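PDB 4E3X: delta-1-pyrroline-5-carboxylate dehydrogenase, mitochondrial from Mus musculus, which oxidises L-glutamate gamma-semialdehyde, the open form of pyrroline-5-carboxylate, to L-glutamate with NAD+, completing mitochondrial proline breakdown. Local coordinates for residues 146-151 / 237-241; 180-184 / 195-199. All coordinates share one frame; numbering follows the deposited sequence.

Interaction 1: 146-151 / 237-241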
ATOM      1  N   LYS B 146       4.703 -14.082 -31.423  1.00  8.20           N
ATOM      2  CA  LYS B 146       5.751 -13.132 -31.079  1.00  7.72           C
ATOM      3  C   LYS B 146       6.414 -13.494 -29.751  1.00  7.86           C
ATOM      4  O   LYS B 146       7.602 -13.261 -29.567  1.00  8.16           O
ATOM      5  CB  LYS B 146       5.195 -11.707 -31.056  1.00  7.81           C
ATOM      6  CG  LYS B 146       4.874 -11.210 -32.456  1.00  8.04           C
ATOM      7  CD  LYS B 146       4.285  -9.808 -32.486  1.00  8.11           C
ATOM      8  CE  LYS B 146       4.108  -9.354 -33.921  1.00  9.22           C
ATOM      9  NZ  LYS B 146       3.493  -8.000 -34.015  1.00  9.99           N
ATOM     10  N   THR B 147       5.641 -14.067 -28.839  1.00  7.36           N
ATOM     11  CA  THR B 147       6.175 -14.524 -27.565  1.00  7.36           C
ATOM     12  C   THR B 147       7.014 -15.800 -27.764  1.00  8.31           C
ATOM     13  O   THR B 147       8.075 -15.973 -27.155  1.00  9.03           O
ATOM     14  CB  THR B 147       5.026 -14.742 -26.557  1.00  7.71           C
ATOM     15  OG1 THR B 147       4.325 -13.502 -26.363  1.00  8.04           O
ATOM     16  CG2 THR B 147       5.546 -15.225 -25.217  1.00  9.65           C
ATOM     17  N   MET B 148       6.557 -16.691 -28.638  1.00  7.92           N
ATOM     18  CA  MET B 148       7.341 -17.887 -28.960  1.00  7.85           C
ATOM     19  C   MET B 148       8.672 -17.536 -29.606  1.00  7.99           C
ATOM     20  O   MET B 148       9.731 -17.989 -29.170  1.00  9.27           O
ATOM     21  CB  MET B 148       6.554 -18.805 -29.896  1.00  8.57           C
ATOM     22  CG  MET B 148       5.323 -19.435 -29.255  1.00  8.89           C
ATOM     23  SD  MET B 148       4.407 -20.504 -30.382  1.00  9.90           S
ATOM     24  CE  MET B 148       5.631 -21.772 -30.691  1.00 10.13           C
ATOM     25  N   VAL B 149       8.615 -16.736 -30.662  1.00  8.27           N
ATOM     26  CA  VAL B 149       9.813 -16.461 -31.442  1.00  9.49           C
ATOM     27  C   VAL B 149      10.762 -15.507 -30.727  1.00  9.20           C
ATOM     28  O   VAL B 149      11.979 -15.667 -30.798  1.00  9.75           O
ATOM     29  CB  VAL B 149       9.446 -15.952 -32.853  1.00 11.15           C
ATOM     30  CG1 VAL B 149      10.672 -15.453 -33.601  1.00 12.79           C
ATOM     31  CG2 VAL B 149       8.747 -17.048 -33.636  1.00 11.57           C
ATOM     32  N   GLY B 150      10.202 -14.530 -30.019  1.00  8.10           N
ATOM     33  CA  GLY B 150      11.026 -13.531 -29.366  1.00  8.14           C
ATOM     34  C   GLY B 150      11.503 -13.915 -27.977  1.00  8.33           C
ATOM     35  O   GLY B 150      12.584 -13.498 -27.567  1.00  8.25           O
ATOM     36  N   GLN B 151      10.712 -14.700 -27.250  1.00  8.32           N
ATOM     37  CA  GLN B 151      11.069 -15.084 -25.883  1.00  7.81           C
ATOM     38  C   GLN B 151      11.381 -16.577 -25.738  1.00  7.60           C
ATOM     39  O   GLN B 151      11.795 -17.018 -24.670  1.00  7.80           O
ATOM     40  CB  GLN B 151       9.987 -14.653 -24.888  1.00  7.56           C
ATOM     41  CG  GLN B 151       9.922 -13.155 -24.654  1.00  8.07           C
ATOM     42  CD  GLN B 151       8.495 -12.655 -24.592  1.00  7.03           C
ATOM     43  OE1 GLN B 151       7.915 -12.281 -25.608  1.00  7.77           O
ATOM     44  NE2 GLN B 151       7.912 -12.667 -23.401  1.00  8.20           N
ATOM     45  N   THR B 237      14.391  -8.143 -24.054  1.00  7.54           N
ATOM     46  CA  THR B 237      14.299  -9.509 -24.555  1.00  8.10           C
ATOM     47  C   THR B 237      12.852  -9.977 -24.756  1.00  7.73           C
ATOM     48  O   THR B 237      12.621 -11.130 -25.129  1.00  9.17           O
ATOM     49  CB  THR B 237      15.102 -10.481 -23.660  1.00  9.56           C
ATOM     50  OG1 THR B 237      14.932 -10.113 -22.292  1.00 13.14           O
ATOM     51  CG2 THR B 237      16.586 -10.379 -23.965  1.00 10.63           C
ATOM     52  N   ALA B 238      11.897  -9.061 -24.572  1.00  6.60           N
ATOM     53  CA  ALA B 238      10.491  -9.323 -24.892  1.00  7.07           C
ATOM     54  C   ALA B 238       9.900  -8.188 -25.724  1.00  6.53           C
ATOM     55  O   ALA B 238       8.688  -7.975 -25.717  1.00  7.32           O
ATOM     56  CB  ALA B 238       9.667  -9.522 -23.620  1.00  8.32           C
ATOM     57  N   MET B 239      10.752  -7.459 -26.442  1.00  6.96           N
ATOM     58  CA  MET B 239      10.297  -6.245 -27.121  1.00  6.29           C
ATOM     59  C   MET B 239       9.207  -6.487 -28.172  1.00  6.09           C
ATOM     60  O   MET B 239       8.224  -5.734 -28.243  1.00  6.87           O
ATOM     61  CB  MET B 239      11.492  -5.520 -27.735  1.00  8.24           C
ATOM     62  CG  MET B 239      11.203  -4.097 -28.179  1.00  9.63           C
ATOM     63  SD  MET B 239      10.689  -3.051 -26.805  1.00 11.34           S
ATOM     64  CE  MET B 239      11.997  -3.330 -25.641  1.00 10.39           C
ATOM     65  N   LEU B 240       9.404  -7.506 -29.001  1.00  7.08           N
ATOM     66  CA  LEU B 240       8.487  -7.800 -30.093  1.00  6.96           C
ATOM     67  C   LEU B 240       7.052  -8.010 -29.587  1.00  6.10           C
ATOM     68  O   LEU B 240       6.113  -7.362 -30.060  1.00  7.11           O
ATOM     69  CB  LEU B 240       8.980  -9.039 -30.843  1.00  7.37           C
ATOM     70  CG  LEU B 240       8.224  -9.426 -32.112  1.00  8.52           C
ATOM     71  CD1 LEU B 240       8.469  -8.414 -33.234  1.00  9.46           C
ATOM     72  CD2 LEU B 240       8.623 -10.841 -32.545  1.00  8.69           C
ATOM     73  N   ALA B 241       6.877  -8.890 -28.603  1.00  6.59           N
ATOM     74  CA  ALA B 241       5.546  -9.115 -28.058  1.00  7.15           C
ATOM     75  C   ALA B 241       5.028  -7.920 -27.260  1.00  6.72           C
ATOM     76  O   ALA B 241       3.830  -7.629 -27.284  1.00  7.69           O
ATOM     77  CB  ALA B 241       5.511 -10.378 -27.206  1.00  7.28           C
TER
HETATM   78  O   HOH W   1       8.838 -11.155 -27.913  1.00  7.82           O
HETATM   79  O   HOH W   2       5.163  -6.254 -32.520  1.00 10.45           O

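Interaction 2: 180-184 / 195-199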
ATOM      1  N   LEU B 180     -15.063  -1.342  -7.640  1.00 11.80           N
ATOM      2  CA  LEU B 180     -14.477  -0.577  -6.537  1.00 11.22           C
ATOM      3  C   LEU B 180     -15.235   0.725  -6.303  1.00 11.27           C
ATOM      4  O   LEU B 180     -15.356   1.194  -5.174  1.00 11.89           O
ATOM      5  CB  LEU B 180     -12.999  -0.269  -6.811  1.00 11.30           C
ATOM      6  CG  LEU B 180     -12.273   0.640  -5.810  1.00 10.97           C
ATOM      7  CD1 LEU B 180     -12.234   0.019  -4.409  1.00 11.71           C
ATOM      8  CD2 LEU B 180     -10.862   0.971  -6.303  1.00 11.19           C
ATOM      9  N   GLU B 181     -15.767   1.309  -7.368  1.00 12.46           N
ATOM     10  CA  GLU B 181     -16.500   2.565  -7.223  1.00 14.12           C
ATOM     11  C   GLU B 181     -17.777   2.404  -6.402  1.00 13.57           C
ATOM     12  O   GLU B 181     -18.322   3.381  -5.889  1.00 14.59           O
ATOM     13  CB  GLU B 181     -16.778   3.192  -8.585  1.00 16.21           C
ATOM     14  CG  GLU B 181     -15.500   3.636  -9.275  1.00 18.96           C
ATOM     15  CD  GLU B 181     -15.732   4.680 -10.340  1.00 21.47           C
ATOM     16  OE1 GLU B 181     -16.694   4.529 -11.124  1.00 21.78           O
ATOM     17  OE2 GLU B 181     -14.938   5.649 -10.393  1.00 22.32           O
ATOM     18  N   GLY B 182     -18.239   1.167  -6.258  1.00 12.54           N
ATOM     19  CA  GLY B 182     -19.372   0.882  -5.396  1.00 12.39           C
ATOM     20  C   GLY B 182     -19.027   0.806  -3.916  1.00 12.24           C
ATOM     21  O   GLY B 182     -19.918   0.726  -3.070  1.00 13.35           O
ATOM     22  N   GLU B 183     -17.738   0.816  -3.600  1.00 11.41           N
ATOM     23  CA  GLU B 183     -17.305   0.856  -2.208  1.00 11.52           C
ATOM     24  C   GLU B 183     -17.339   2.305  -1.711  1.00  9.79           C
ATOM     25  O   GLU B 183     -16.416   3.102  -1.947  1.00 10.56           O
ATOM     26  CB  GLU B 183     -15.919   0.228  -2.029  1.00 14.82           C
ATOM     27  CG  GLU B 183     -15.382   0.327  -0.601  1.00 19.30           C
ATOM     28  CD  GLU B 183     -16.354  -0.216   0.441  1.00 23.65           C
ATOM     29  OE1 GLU B 183     -16.574  -1.444   0.469  1.00 25.98           O
ATOM     30  OE2 GLU B 183     -16.896   0.587   1.238  1.00 24.70           O
ATOM     31  N   GLN B 184     -18.431   2.633  -1.026  1.00 10.55           N
ATOM     32  CA  GLN B 184     -18.732   4.002  -0.634  1.00 10.66           C
ATOM     33  C   GLN B 184     -19.004   4.093   0.859  1.00 10.38           C
ATOM     34  O   GLN B 184     -19.490   3.146   1.462  1.00 11.37           O
ATOM     35  CB  GLN B 184     -19.933   4.508  -1.433  1.00 10.76           C
ATOM     36  CG  GLN B 184     -19.623   4.694  -2.909  1.00 10.18           C
ATOM     37  CD  GLN B 184     -18.622   5.809  -3.139  1.00  9.96           C
ATOM     38  OE1 GLN B 184     -18.607   6.787  -2.398  1.00 10.28           O
ATOM     39  NE2 GLN B 184     -17.774   5.666  -4.158  1.00 10.40           N
ATOM     40  N   THR B 195     -16.689   8.670  -2.021  1.00  8.18           N
ATOM     41  CA  THR B 195     -15.276   8.471  -2.292  1.00  8.19           C
ATOM     42  C   THR B 195     -15.003   8.552  -3.784  1.00  7.69           C
ATOM     43  O   THR B 195     -15.639   7.862  -4.580  1.00  8.46           O
ATOM     44  CB  THR B 195     -14.772   7.117  -1.751  1.00  8.57           C
ATOM     45  OG1 THR B 195     -14.899   7.109  -0.324  1.00  9.45           O
ATOM     46  CG2 THR B 195     -13.312   6.890  -2.121  1.00  9.55           C
ATOM     47  N   VAL B 196     -14.060   9.413  -4.144  1.00  7.26           N
ATOM     48  CA  VAL B 196     -13.572   9.542  -5.504  1.00  7.27           C
ATOM     49  C   VAL B 196     -12.246   8.791  -5.573  1.00  6.70           C
ATOM     50  O   VAL B 196     -11.301   9.128  -4.854  1.00  7.70           O
ATOM     51  CB  VAL B 196     -13.329  11.021  -5.848  1.00  7.37           C
ATOM     52  CG1 VAL B 196     -12.720  11.150  -7.234  1.00  8.04           C
ATOM     53  CG2 VAL B 196     -14.618  11.840  -5.735  1.00  8.61           C
ATOM     54  N   TYR B 197     -12.172   7.774  -6.428  1.00  6.48           N
ATOM     55  CA  TYR B 197     -10.955   6.983  -6.567  1.00  6.95           C
ATOM     56  C   TYR B 197     -10.038   7.669  -7.587  1.00  6.79           C
ATOM     57  O   TYR B 197     -10.018   7.317  -8.771  1.00  8.69           O
ATOM     58  CB  TYR B 197     -11.289   5.516  -6.899  1.00  8.29           C
ATOM     59  CG  TYR B 197     -11.947   4.842  -5.712  1.00  8.47           C
ATOM     60  CD1 TYR B 197     -11.182   4.371  -4.652  1.00  9.32           C
ATOM     61  CD2 TYR B 197     -13.339   4.743  -5.613  1.00  9.25           C
ATOM     62  CE1 TYR B 197     -11.772   3.789  -3.545  1.00  9.46           C
ATOM     63  CE2 TYR B 197     -13.936   4.164  -4.500  1.00  9.04           C
ATOM     64  CZ  TYR B 197     -13.145   3.680  -3.475  1.00  8.93           C
ATOM     65  OH  TYR B 197     -13.726   3.111  -2.366  1.00  9.84           O
ATOM     66  N   ARG B 198      -9.304   8.680  -7.119  1.00  6.45           N
ATOM     67  CA  ARG B 198      -8.409   9.475  -7.955  1.00  6.33           C
ATOM     68  C   ARG B 198      -7.229   8.637  -8.398  1.00  5.53           C
ATOM     69  O   ARG B 198      -6.708   7.837  -7.625  1.00  7.12           O
ATOM     70  CB  ARG B 198      -7.839  10.665  -7.170  1.00  6.83           C
ATOM     71  CG  ARG B 198      -8.866  11.621  -6.561  1.00  6.59           C
ATOM     72  CD  ARG B 198      -8.175  12.740  -5.767  1.00  7.16           C
ATOM     73  NE  ARG B 198      -7.301  12.210  -4.722  1.00  6.77           N
ATOM     74  CZ  ARG B 198      -6.779  12.928  -3.730  1.00  6.66           C
ATOM     75  NH1 ARG B 198      -7.085  14.212  -3.591  1.00  7.42           N
ATOM     76  NH2 ARG B 198      -5.970  12.345  -2.850  1.00  7.50           N
ATOM     77  N   GLY B 199      -6.745   8.864  -9.617  1.00  6.40           N
ATOM     78  CA  GLY B 199      -5.427   8.366  -9.970  1.00  7.49           C
ATOM     79  C   GLY B 199      -4.366   9.094  -9.155  1.00  7.22           C
ATOM     80  O   GLY B 199      -4.657  10.104  -8.515  1.00  8.11           O
TER
HETATM   81  O   HOH W   3     -14.129   7.523  -8.492  1.00 16.62           O

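Interaction 1: 146-151 / 237-241
The CA atoms of the two segments come nearest at Lys146 and Ala241, 5.0 Å apart; at the other end of the contact Gln151 faces Ala238, CA to CA 5.9 Å. The last turns of helix 140-151 thus lie against the start of helix 239-251, whose N-cap position is Ala238. Gly150 sits in between, where a CB would point at Leu240. The nearest backbone atoms there, Gly150 O and Thr237 O, are both acceptors, so they touch without bonding, and Gly150 O is bonded instead to Gln81 NE2.

Among the side chains, the extended Lys146 crosses Leu240 at about a right angle, its CG 3.8 Å from Leu240 CD2. Its ammonium end forms a salt bridge with Glu142 and reaches Leu240 O through a water. Helix 239-251 is the connection between parallel strands 230-233 and 259-261, a beta-alpha-beta crossover of the Rossmann-type NAD-binding domain, and helix 140-151 packs against the start of that crossover helix.

Gln151 has CG anti to its carbonyl carbon (chi1 -71°) and bends at chi2, which sets the flat of the amide under the methyl of Ala238, CD to CB 3.5 Å. A second water donates to Gln151 OE1 (2.7 Å) and Lys146 O, and accepts from Ala241 N (3.1 Å), tying the helix start to its neighbour. An alanine here lacks both amide atoms, and is likely to let this water drift and leave Phe210 O without its NE2 mate. The side chain of Gln151 is about 6 Å from that of Asn211, the likely transition-state stabiliser.

Interaction 2: 180-184 / 195-199
Gln184 and Thr195 pair by hydrogen bonds, the side-chain amide of one meeting the backbone of the other. Thr195 N donates to Gln184 OE1 at 2.7 Å, and Gln184 NE2 donates to Thr195 O at 3.1 Å, the latter almost straight (176°). Both acceptors are met in the carbonyl plane on a lone pair, so the flat amide borders the strand much as a neighbouring backbone would. NE2 also donates to Glu181 O (2.9 Å), which leaves the amide gripped by three bonds and little able to turn. With CG anti to the carbonyl carbon, the Gln184 chain bends at chi2 (-67°), which folds its end back toward the strand. A further hydrogen bond runs from Tyr197 OH to Glu183 O (2.7 Å), which lies at the ring edge.

Apolar contact gathers on the Tyr197 ring. Leu180 CG stands 3.8 Å from the ring centroid, only 8° off the normal, a CH-pi contact over the face. Thr195 CG2, from the strand itself, covers the opposite face nearer the rim, so the ring is held between two aliphatic groups while its hydroxyl is anchored in the turn.

One water links the segments beside the ring, donating to Glu181 OE2 and accepting from Tyr197 N.

Leu180 to Glu183 form a type I beta turn, closed by Glu183 N bonding to Leu180 O at 2.9 Å. Tyr197 also packs on His536 of the second subunit, and strand 191-199 pairs antiparallel with 542-550: this is the two-stranded oligomerisation arm of the aldehyde dehydrogenase fold, with the 195-199 end of its strand hydrogen-bonded to the turn that follows helix 155-180.

Along the chain the order is 146-151, 180-184, 195-199, 237-241, so both segments of interaction 2 fall between those of interaction 1. Helix 155-180 carries the chain from the first helix of interaction 1 to the turn of interaction 2; strand 191-199 then leads to strand 203-207, in the middle of the parallel NAD-binding sheet, and strand 230-233 brings it back to 237-241. The contacts share no sheet: their centres lie 37 Å apart and their nearest atoms about 25 Å, without touching. Interaction 1 is buried near Ser208, which binds NAD+, and Asn211, probably the transition-state stabiliser, while interaction 2 is partly buried beside the second subunit of the homodimer.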